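Local coordinates for putative uncharacterized protein (Bacteroides vulgatus, PDB 4F7A) that probably binds glycans such as mucin O-glycans at the cell surface, as a SusD/RagB-family nutrient-binding outer membrane lipoprotein, at residues 19-24 with 102-107; 33-38 with 249-254. All coordinates share one frame; numbering follows the deposited sequence. Where two conformers were deposited one is given.

Contact 1 (19-24 with 102-107)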
# COMPACT_ATOMS: atom_id res chain seq x y z
N GLN A 19 -19.14 -7.35 -23.70
CA GLN A 19 -17.79 -7.33 -24.27
C GLN A 19 -17.23 -5.90 -24.34
O GLN A 19 -16.01 -5.69 -24.23
CB GLN A 19 -17.77 -7.94 -25.68
CG GLN A 19 -18.16 -9.42 -25.77
CD GLN A 19 -17.23 -10.32 -24.96
OE1 GLN A 19 -16.03 -10.07 -24.85
NE2 GLN A 19 -17.79 -11.38 -24.38
N LYS A 20 -18.13 -4.93 -24.53
CA LYS A 20 -17.74 -3.53 -24.64
C LYS A 20 -17.17 -3.04 -23.31
O LYS A 20 -16.06 -2.53 -23.29
CB LYS A 20 -18.92 -2.64 -25.09
CG LYS A 20 -18.51 -1.22 -25.53
CD LYS A 20 -19.69 -0.42 -26.10
CE LYS A 20 -19.49 1.09 -26.04
NZ LYS A 20 -18.47 1.58 -27.00
N TYR A 21 -17.89 -3.25 -22.20
CA TYR A 21 -17.52 -2.62 -20.90
C TYR A 21 -16.93 -3.51 -19.84
O TYR A 21 -16.00 -3.11 -19.13
CB TYR A 21 -18.75 -1.99 -20.26
CG TYR A 21 -19.41 -0.96 -21.12
CD1 TYR A 21 -18.83 0.30 -21.31
CD2 TYR A 21 -20.60 -1.23 -21.76
CE1 TYR A 21 -19.41 1.23 -22.10
CE2 TYR A 21 -21.20 -0.30 -22.58
CZ TYR A 21 -20.61 0.93 -22.73
OH TYR A 21 -21.21 1.85 -23.53
N THR A 22 -17.47 -4.72 -19.68
CA THR A 22 -17.18 -5.50 -18.48
C THR A 22 -15.76 -6.06 -18.46
O THR A 22 -15.12 -6.09 -17.41
CB THR A 22 -18.27 -6.60 -18.25
OG1 THR A 22 -19.53 -5.96 -17.97
CG2 THR A 22 -17.90 -7.48 -17.10
N THR A 23 -15.26 -6.50 -19.62
CA THR A 23 -13.91 -7.07 -19.70
C THR A 23 -12.83 -6.09 -19.25
O THR A 23 -11.86 -6.49 -18.59
CB THR A 23 -13.57 -7.55 -21.14
OG1 THR A 23 -14.47 -8.61 -21.52
CG2 THR A 23 -12.12 -8.03 -21.22
N ASN A 24 -12.98 -4.81 -19.59
CA ASN A 24 -12.03 -3.79 -19.14
C ASN A 24 -11.93 -3.76 -17.61
O ASN A 24 -10.84 -3.64 -17.05
CB ASN A 24 -12.41 -2.37 -19.64
CG ASN A 24 -12.27 -2.20 -21.15
OD1 ASN A 24 -11.45 -2.85 -21.79
ND2 ASN A 24 -13.07 -1.32 -21.71
N LEU A 102 -12.85 6.64 -21.59
CA LEU A 102 -13.29 7.21 -22.84
C LEU A 102 -14.63 6.65 -23.28
O LEU A 102 -15.46 7.39 -23.80
CB LEU A 102 -12.26 6.97 -23.95
CG LEU A 102 -10.90 7.66 -23.81
CD1 LEU A 102 -10.02 7.35 -25.03
CD2 LEU A 102 -11.01 9.18 -23.57
N ILE A 103 -14.86 5.35 -23.07
CA ILE A 103 -16.09 4.75 -23.56
C ILE A 103 -17.26 4.87 -22.61
O ILE A 103 -18.37 4.55 -22.98
CB ILE A 103 -15.92 3.27 -24.05
CG1 ILE A 103 -15.65 2.30 -22.90
CG2 ILE A 103 -14.84 3.20 -25.15
CD1 ILE A 103 -15.43 0.86 -23.39
N THR A 104 -17.04 5.34 -21.38
CA THR A 104 -18.16 5.50 -20.45
C THR A 104 -18.47 6.96 -20.11
O THR A 104 -19.61 7.27 -19.74
CB THR A 104 -17.94 4.75 -19.13
OG1 THR A 104 -16.77 5.24 -18.49
CG2 THR A 104 -17.81 3.22 -19.37
N GLN A 105 -17.48 7.85 -20.25
CA GLN A 105 -17.63 9.24 -19.79
C GLN A 105 -18.79 10.01 -20.44
O GLN A 105 -19.37 10.89 -19.81
CB GLN A 105 -16.32 10.03 -19.93
CG GLN A 105 -15.84 10.24 -21.36
CD GLN A 105 -14.49 10.95 -21.40
OE1 GLN A 105 -13.88 11.21 -20.38
NE2 GLN A 105 -14.03 11.25 -22.61
N ASP A 106 -19.13 9.66 -21.68
CA ASP A 106 -20.19 10.32 -22.43
C ASP A 106 -21.43 9.42 -22.57
O ASP A 106 -22.31 9.75 -23.35
CB ASP A 106 -19.70 10.72 -23.84
CG ASP A 106 -18.53 11.72 -23.81
OD1 ASP A 106 -18.61 12.66 -22.98
OD2 ASP A 106 -17.56 11.56 -24.62
N GLU A 107 -21.51 8.31 -21.82
CA GLU A 107 -22.62 7.36 -21.97
C GLU A 107 -23.70 7.56 -20.91
O GLU A 107 -23.47 7.38 -19.71
CB GLU A 107 -22.13 5.90 -21.93
CG GLU A 107 -21.42 5.44 -23.19
CD GLU A 107 -22.30 5.44 -24.44
OE1 GLU A 107 -23.53 5.48 -24.33
OE2 GLU A 107 -21.74 5.42 -25.55
O HOH W 1 -19.35 4.15 -25.39
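Tyr21 and Ile103 carry the apolar part of this contact. Their side chains slide past each other in opposite directions; Ile103 CG1, set between the backbone N and the carbonyl carbon (chi1 69°), lies 4.0 Å from Tyr21 CE1. The methyl CG2 of Thr104 lies 3.7 Å from Tyr21 CD1, at an oblique angle to the ring, and Lys20 CG lies over the centre of one face of that ring. The terminal CD1 of Ile103 packs 3.4 Å from the backbone O of Lys20 and meets Asn24 ND2 tip to tip. At the far end of the ring, Tyr21 OH touches Glu107 CG at 3.6 Å, the carboxylate plane turned 71° from the ring.

No direct hydrogen bond joins 19-24 to 102-107; the polar link is a water. It donates to Ile103 O at 2.6 Å and to Glu107 OE2 at 2.7 Å, and accepts a weak bond from Lys20 NZ. Lys20 and Glu107 are therefore bridged without a salt bridge.

The contact joins helix 15-30 to the C-terminal end of helix 84-104 and the type I turn Thr104-Glu107. Phe113 of helix 111-132 packs against both Tyr21 and Thr104.

Contact 2 (33-38 with 249-254)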
# COMPACT_ATOMS: atom_id res chain seq x y z
N TYR A 33 -3.26 -4.97 -7.46
CA TYR A 33 -2.34 -5.94 -6.77
C TYR A 33 -2.08 -6.99 -7.82
O TYR A 33 -2.79 -8.02 -7.93
CB TYR A 33 -3.04 -6.54 -5.57
CG TYR A 33 -2.20 -7.26 -4.52
CD1 TYR A 33 -1.41 -6.56 -3.59
CD2 TYR A 33 -2.29 -8.63 -4.37
CE1 TYR A 33 -0.72 -7.22 -2.59
CE2 TYR A 33 -1.61 -9.29 -3.37
CZ TYR A 33 -0.84 -8.58 -2.48
OH TYR A 33 -0.19 -9.27 -1.49
N PHE A 34 -1.11 -6.64 -8.65
CA PHE A 34 -1.06 -7.10 -10.03
C PHE A 34 -0.97 -8.60 -10.12
O PHE A 34 -0.05 -9.21 -9.60
CB PHE A 34 0.16 -6.48 -10.72
CG PHE A 34 0.24 -6.78 -12.19
CD1 PHE A 34 0.80 -7.96 -12.64
CD2 PHE A 34 -0.24 -5.87 -13.12
CE1 PHE A 34 0.87 -8.25 -13.98
CE2 PHE A 34 -0.17 -6.16 -14.48
CZ PHE A 34 0.39 -7.34 -14.91
N ASN A 35 -1.95 -9.21 -10.79
CA ASN A 35 -1.81 -10.62 -11.16
C ASN A 35 -2.60 -10.92 -12.42
O ASN A 35 -3.30 -11.94 -12.54
CB ASN A 35 -2.17 -11.55 -10.01
CG ASN A 35 -1.38 -12.85 -10.05
OD1 ASN A 35 -0.26 -12.90 -10.58
ND2 ASN A 35 -1.95 -13.91 -9.46
N TYR A 36 -2.44 -10.02 -13.38
CA TYR A 36 -3.08 -10.10 -14.67
C TYR A 36 -2.20 -10.87 -15.63
O TYR A 36 -1.02 -10.53 -15.82
CB TYR A 36 -3.35 -8.69 -15.21
CG TYR A 36 -3.77 -8.67 -16.67
CD1 TYR A 36 -5.01 -9.15 -17.05
CD2 TYR A 36 -2.91 -8.23 -17.65
CE1 TYR A 36 -5.40 -9.17 -18.40
CE2 TYR A 36 -3.28 -8.24 -18.99
CZ TYR A 36 -4.52 -8.70 -19.35
OH TYR A 36 -4.87 -8.72 -20.66
N ASP A 37 -2.77 -11.90 -16.26
CA ASP A 37 -2.04 -12.75 -17.19
C ASP A 37 -2.22 -12.23 -18.62
O ASP A 37 -3.30 -12.40 -19.21
CB ASP A 37 -2.58 -14.19 -17.10
CG ASP A 37 -1.72 -15.20 -17.87
OD1 ASP A 37 -0.88 -14.83 -18.72
OD2 ASP A 37 -1.90 -16.41 -17.60
N TRP A 38 -1.17 -11.61 -19.16
CA TRP A 38 -1.20 -11.06 -20.51
C TRP A 38 -0.84 -12.11 -21.55
O TRP A 38 -0.83 -11.81 -22.74
CB TRP A 38 -0.29 -9.84 -20.65
CG TRP A 38 1.18 -10.11 -20.53
CD1 TRP A 38 2.02 -10.53 -21.52
CD2 TRP A 38 2.00 -9.97 -19.36
NE1 TRP A 38 3.30 -10.66 -21.04
CE2 TRP A 38 3.31 -10.34 -19.72
CE3 TRP A 38 1.74 -9.60 -18.04
CZ2 TRP A 38 4.36 -10.33 -18.80
CZ3 TRP A 38 2.79 -9.59 -17.14
CH2 TRP A 38 4.08 -9.95 -17.52
N GLN A 249 -6.12 -14.96 -8.84
CA GLN A 249 -5.43 -15.71 -7.78
C GLN A 249 -4.59 -14.69 -7.02
O GLN A 249 -4.01 -13.79 -7.64
CB GLN A 249 -4.53 -16.79 -8.38
CG GLN A 249 -5.24 -17.82 -9.28
CD GLN A 249 -6.09 -18.78 -8.51
OE1 GLN A 249 -5.63 -19.87 -8.14
NE2 GLN A 249 -7.34 -18.40 -8.25
N ASN A 250 -4.52 -14.82 -5.70
CA ASN A 250 -3.74 -13.93 -4.90
C ASN A 250 -2.24 -14.22 -5.11
O ASN A 250 -1.77 -15.31 -4.78
CB ASN A 250 -4.12 -14.07 -3.43
CG ASN A 250 -3.51 -13.00 -2.56
OD1 ASN A 250 -2.32 -12.70 -2.68
ND2 ASN A 250 -4.30 -12.44 -1.63
N PRO A 251 -1.49 -13.26 -5.66
CA PRO A 251 -0.11 -13.58 -6.02
C PRO A 251 0.81 -13.77 -4.81
O PRO A 251 1.84 -14.43 -4.93
CB PRO A 251 0.33 -12.38 -6.86
CG PRO A 251 -0.53 -11.30 -6.42
CD PRO A 251 -1.86 -11.90 -6.10
N LEU A 252 0.45 -13.20 -3.66
CA LEU A 252 1.24 -13.40 -2.45
C LEU A 252 1.28 -14.87 -2.10
O LEU A 252 2.32 -15.39 -1.70
CB LEU A 252 0.71 -12.56 -1.29
CG LEU A 252 1.43 -12.65 0.06
CD1 LEU A 252 2.89 -12.18 0.01
CD2 LEU A 252 0.64 -11.83 1.10
N ALA A 253 0.14 -15.55 -2.27
CA ALA A 253 0.04 -16.96 -1.99
C ALA A 253 0.88 -17.73 -2.98
O ALA A 253 1.45 -18.76 -2.62
CB ALA A 253 -1.47 -17.45 -2.00
N GLY A 254 0.97 -17.24 -4.22
CA GLY A 254 1.81 -17.86 -5.23
C GLY A 254 3.29 -17.81 -4.88
O GLY A 254 3.97 -18.83 -4.96
O HOH W 2 -3.07 -10.16 -0.16
O HOH W 3 -4.71 -13.92 -11.42
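Tyr33 meets the start of helix 251-257 with one side of its ring and its hydroxyl. Its CG is anti to the backbone N (chi1 -164°), and the CD2/CE2 side of the ring meets CD and CG of Pro251, with Pro251 CD 3.7 Å from Tyr33 CD2 and oblique to the ring. Asn250 OD1 sits at the ring edge, in its plane, 3.6 Å from Tyr33 CE2, an arrangement that would place the weakly positive rim of the ring against a carbonyl oxygen. Farther out, Tyr33 OH touches Leu252 CB at 3.4 Å and receives a weak hydrogen bond from a water that also accepts from Asn250 ND2.

Phe34 points away from 249-254, and its ring meets those of Phe49 and Tyr88; its carbonyl O lies near Pro251 CG.

Asn35 makes the direct hydrogen bond of the contact: ND2 donates to Gln249 O at 2.8 Å, with an N-H...O angle of 154°. The donor stands above the carbonyl plane, 44° out of it. The same amide group rests on the proline, Asn35 CG lying 3.6 Å from Pro251 CB, and its OD1 accepts from Thr43 N; bonds at both ends of the amide fix its rotation. A second water, donating to Asn35 O and accepting from Gln249 N, adds a backbone bridge beside the direct bond.

Asn250 is the N-cap of helix 251-257: its OD1 accepts from Leu252 N at 3.0 Å, in the carbonyl plane, and its ND2 donates to Thr327 O. Proline as the first residue after the cap suits a helix start, where its missing N-H costs no helical bond. The arrangement is thus an asparagine-capped helix N-terminus packed against an irregular loop, within the largely helical, TPR-related SusD fold.

In the fold
Contact 2 is buried, its centre about 15 Å from the centre of the chain, whereas contact 1 is only partly buried and lies farther out, at about 27 Å. Their centres are about 24 Å apart and their nearest atoms about 7 Å, without touching. Helix 15-30 supplies 19-24, and the loop that follows it supplies 33-38, so a short run of chain meets two distant partners: the end of helix 84-104 and the start of helix 251-257. In each a tyrosine packs on aliphatic groups, but the polar chemistry differs. Contact 1 relies on a shared water near charged side chains; contact 2 combines a direct amide-to-backbone hydrogen bond with waters and helix capping.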